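Local coordinates for genome polyprotein (Enterovirus A71, PDB 6HLW) that corresponds to the 3A region of the viral polyprotein, a small helical-hairpin domain that probably recruits host proteins to the membranes where the virus replicates, at residues B[25-28]-B[32-35]. Numbering follows the deposited sequence.
Sequences RQYC and GWII
The carbonyl oxygen of C28 receives two weak hydrogen bonds from the chain that follows its helix. W33 N lies 2.8 Å from C28 O, but its N-H is bent well away from the acceptor (128°), whereas I34 N is straighter and longer, at 3.4 Å from C28 O. G32 is the first residue to leave helix 22-30, and its positive phi (75°), with two bonds back into the last turn, makes a Schellman motif that sends the backbone back past this carbonyl.

The turn brings W33 back against the last turns of helix 22-30, beside helix 9-18. The indole meets Y27 in an offset edge-to-face pair: the edge of the phenol ring is directed at the face of the six-membered ring of W33, with centroids 5.3 Å apart and planes nearly perpendicular at 84°. Y27 CE2 makes the nearest approach, 3.6 Å from W33 CZ3; its ring reaches there because CG is anti to the backbone N. The thiol of C28 comes to the same indole at its edge and near its plane, SG standing 3.7 Å from W33 CE3.

I34 packs on C28 and R25. Its CG1 branch, set between the backbone N and the carbonyl carbon, lies 3.6 Å from C28 CB, and its terminal CD1 continues to 3.6 Å from R25 O. W33 also rests on I12 and L15 of helix 9-18, while R25 forms salt bridges with D20 and with an acidic side chain of the other protein, to which I35 adds an antiparallel strand.

With one carbonyl gripped by two imperfect bonds, the turn probably owes much of its hold to apolar and aromatic packing, which joins the end of the helical hairpin to the strand that enters the interprotein sheet.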
ATOM      1  N   ARG B  25      -5.815  -1.055 -13.522  1.00 63.04           N
ATOM      2  CA  ARG B  25      -4.926  -0.104 -12.868  1.00 65.35           C
ATOM      3  C   ARG B  25      -4.343   0.872 -13.886  1.00 65.74           C
ATOM      4  O   ARG B  25      -4.239   2.071 -13.625  1.00 66.18           O
ATOM      5  CB  ARG B  25      -3.799  -0.838 -12.137  1.00 67.09           C
ATOM      6  CG  ARG B  25      -4.261  -1.672 -10.949  1.00 68.63           C
ATOM      7  CD  ARG B  25      -4.528  -0.814  -9.723  1.00 64.74           C
ATOM      8  NE  ARG B  25      -4.961  -1.615  -8.581  1.00 67.56           N
ATOM      9  CZ  ARG B  25      -5.158  -1.135  -7.357  1.00 67.62           C
ATOM     10  NH1 ARG B  25      -4.956   0.151  -7.101  1.00 63.03           N
ATOM     11  NH2 ARG B  25      -5.552  -1.944  -6.383  1.00 67.17           N
ATOM     12  N   GLN B  26      -3.974   0.352 -15.051  1.00 65.10           N
ATOM     13  CA  GLN B  26      -3.388   1.176 -16.101  1.00 70.88           C
ATOM     14  C   GLN B  26      -4.439   2.081 -16.741  1.00 70.65           C
ATOM     15  O   GLN B  26      -4.152   3.224 -17.088  1.00 74.59           O
ATOM     16  CB  GLN B  26      -2.730   0.300 -17.167  1.00 73.02           C
ATOM     17  CG  GLN B  26      -1.884   1.078 -18.161  1.00 91.58           C
ATOM     18  CD  GLN B  26      -1.285   0.198 -19.241  1.00103.21           C
ATOM     19  OE1 GLN B  26      -0.068   0.023 -19.310  1.00117.69           O
ATOM     20  NE2 GLN B  26      -2.138  -0.356 -20.097  1.00 92.43           N
ATOM     21  N   TYR B  27      -5.656   1.568 -16.897  1.00 60.09           N
ATOM     22  CA  TYR B  27      -6.744   2.354 -17.470  1.00 63.31           C
ATOM     23  C   TYR B  27      -7.071   3.549 -16.583  1.00 65.78           C
ATOM     24  O   TYR B  27      -7.186   4.675 -17.067  1.00 68.32           O
ATOM     25  CB  TYR B  27      -7.994   1.493 -17.669  1.00 64.26           C
ATOM     26  CG  TYR B  27      -9.157   2.241 -18.288  1.00 61.64           C
ATOM     27  CD1 TYR B  27      -9.173   2.541 -19.643  1.00 63.85           C
ATOM     28  CD2 TYR B  27     -10.240   2.642 -17.517  1.00 61.48           C
ATOM     29  CE1 TYR B  27     -10.233   3.223 -20.214  1.00 63.56           C
ATOM     30  CE2 TYR B  27     -11.305   3.324 -18.078  1.00 63.90           C
ATOM     31  CZ  TYR B  27     -11.296   3.612 -19.428  1.00 68.59           C
ATOM     32  OH  TYR B  27     -12.353   4.290 -19.992  1.00 64.07           O
ATOM     33  N   CYS B  28      -7.220   3.296 -15.286  1.00 70.33           N
ATOM     34  CA  CYS B  28      -7.475   4.361 -14.324  1.00 71.50           C
ATOM     35  C   CYS B  28      -6.336   5.378 -14.343  1.00 72.87           C
ATOM     36  O   CYS B  28      -6.565   6.583 -14.241  1.00 74.56           O
ATOM     37  CB  CYS B  28      -7.646   3.787 -12.915  1.00 67.55           C
ATOM     38  SG  CYS B  28      -9.136   2.778 -12.682  1.00 67.21           S
ATOM     39  N   GLY B  32      -6.355   9.356 -15.682  1.00 79.30           N
ATOM     40  CA  GLY B  32      -6.053  10.327 -14.646  1.00 70.39           C
ATOM     41  C   GLY B  32      -6.851  10.108 -13.375  1.00 77.39           C
ATOM     42  O   GLY B  32      -6.803  10.926 -12.456  1.00 83.07           O
ATOM     43  N   TRP B  33      -7.584   9.000 -13.318  1.00 76.56           N
ATOM     44  CA  TRP B  33      -8.416   8.687 -12.161  1.00 75.62           C
ATOM     45  C   TRP B  33      -7.566   8.405 -10.925  1.00 75.33           C
ATOM     46  O   TRP B  33      -8.007   8.631  -9.797  1.00 78.39           O
ATOM     47  CB  TRP B  33      -9.318   7.490 -12.468  1.00 77.15           C
ATOM     48  CG  TRP B  33     -10.348   7.772 -13.524  1.00 81.57           C
ATOM     49  CD1 TRP B  33     -10.687   8.991 -14.035  1.00 81.54           C
ATOM     50  CD2 TRP B  33     -11.169   6.811 -14.201  1.00 81.88           C
ATOM     51  NE1 TRP B  33     -11.668   8.850 -14.985  1.00 84.81           N
ATOM     52  CE2 TRP B  33     -11.983   7.523 -15.106  1.00 84.08           C
ATOM     53  CE3 TRP B  33     -11.296   5.421 -14.128  1.00 73.73           C
ATOM     54  CZ2 TRP B  33     -12.909   6.891 -15.932  1.00 77.97           C
ATOM     55  CZ3 TRP B  33     -12.217   4.796 -14.949  1.00 75.51           C
ATOM     56  CH2 TRP B  33     -13.011   5.530 -15.839  1.00 76.09           C
ATOM     57  N   ILE B  34      -6.351   7.909 -11.144  1.00 70.71           N
ATOM     58  CA  ILE B  34      -5.401   7.680 -10.059  1.00 71.99           C
ATOM     59  C   ILE B  34      -4.011   8.152 -10.467  1.00 75.00           C
ATOM     60  O   ILE B  34      -3.552   7.888 -11.581  1.00 79.01           O
ATOM     61  CB  ILE B  34      -5.347   6.190  -9.647  1.00 71.17           C
ATOM     62  CG1 ILE B  34      -5.082   5.295 -10.863  1.00 70.99           C
ATOM     63  CG2 ILE B  34      -6.647   5.793  -8.956  1.00 64.01           C
ATOM     64  CD1 ILE B  34      -4.913   3.825 -10.525  1.00 64.26           C
ATOM     65  N   ILE B  35      -3.350   8.864  -9.559  1.00 72.43           N
ATOM     66  CA  ILE B  35      -2.025   9.417  -9.815  1.00 73.59           C
ATOM     67  C   ILE B  35      -0.969   8.617  -9.054  1.00 73.37           C
ATOM     68  O   ILE B  35      -1.083   8.445  -7.840  1.00 78.09           O
ATOM     69  CB  ILE B  35      -1.935  10.903  -9.402  1.00 74.56           C
ATOM     70  CG1 ILE B  35      -3.026  11.722 -10.095  1.00 74.85           C
ATOM     71  CG2 ILE B  35      -0.565  11.476  -9.748  1.00 74.96           C
ATOM     72  CD1 ILE B  35      -4.325  11.811  -9.319  1.00 82.48           C
TER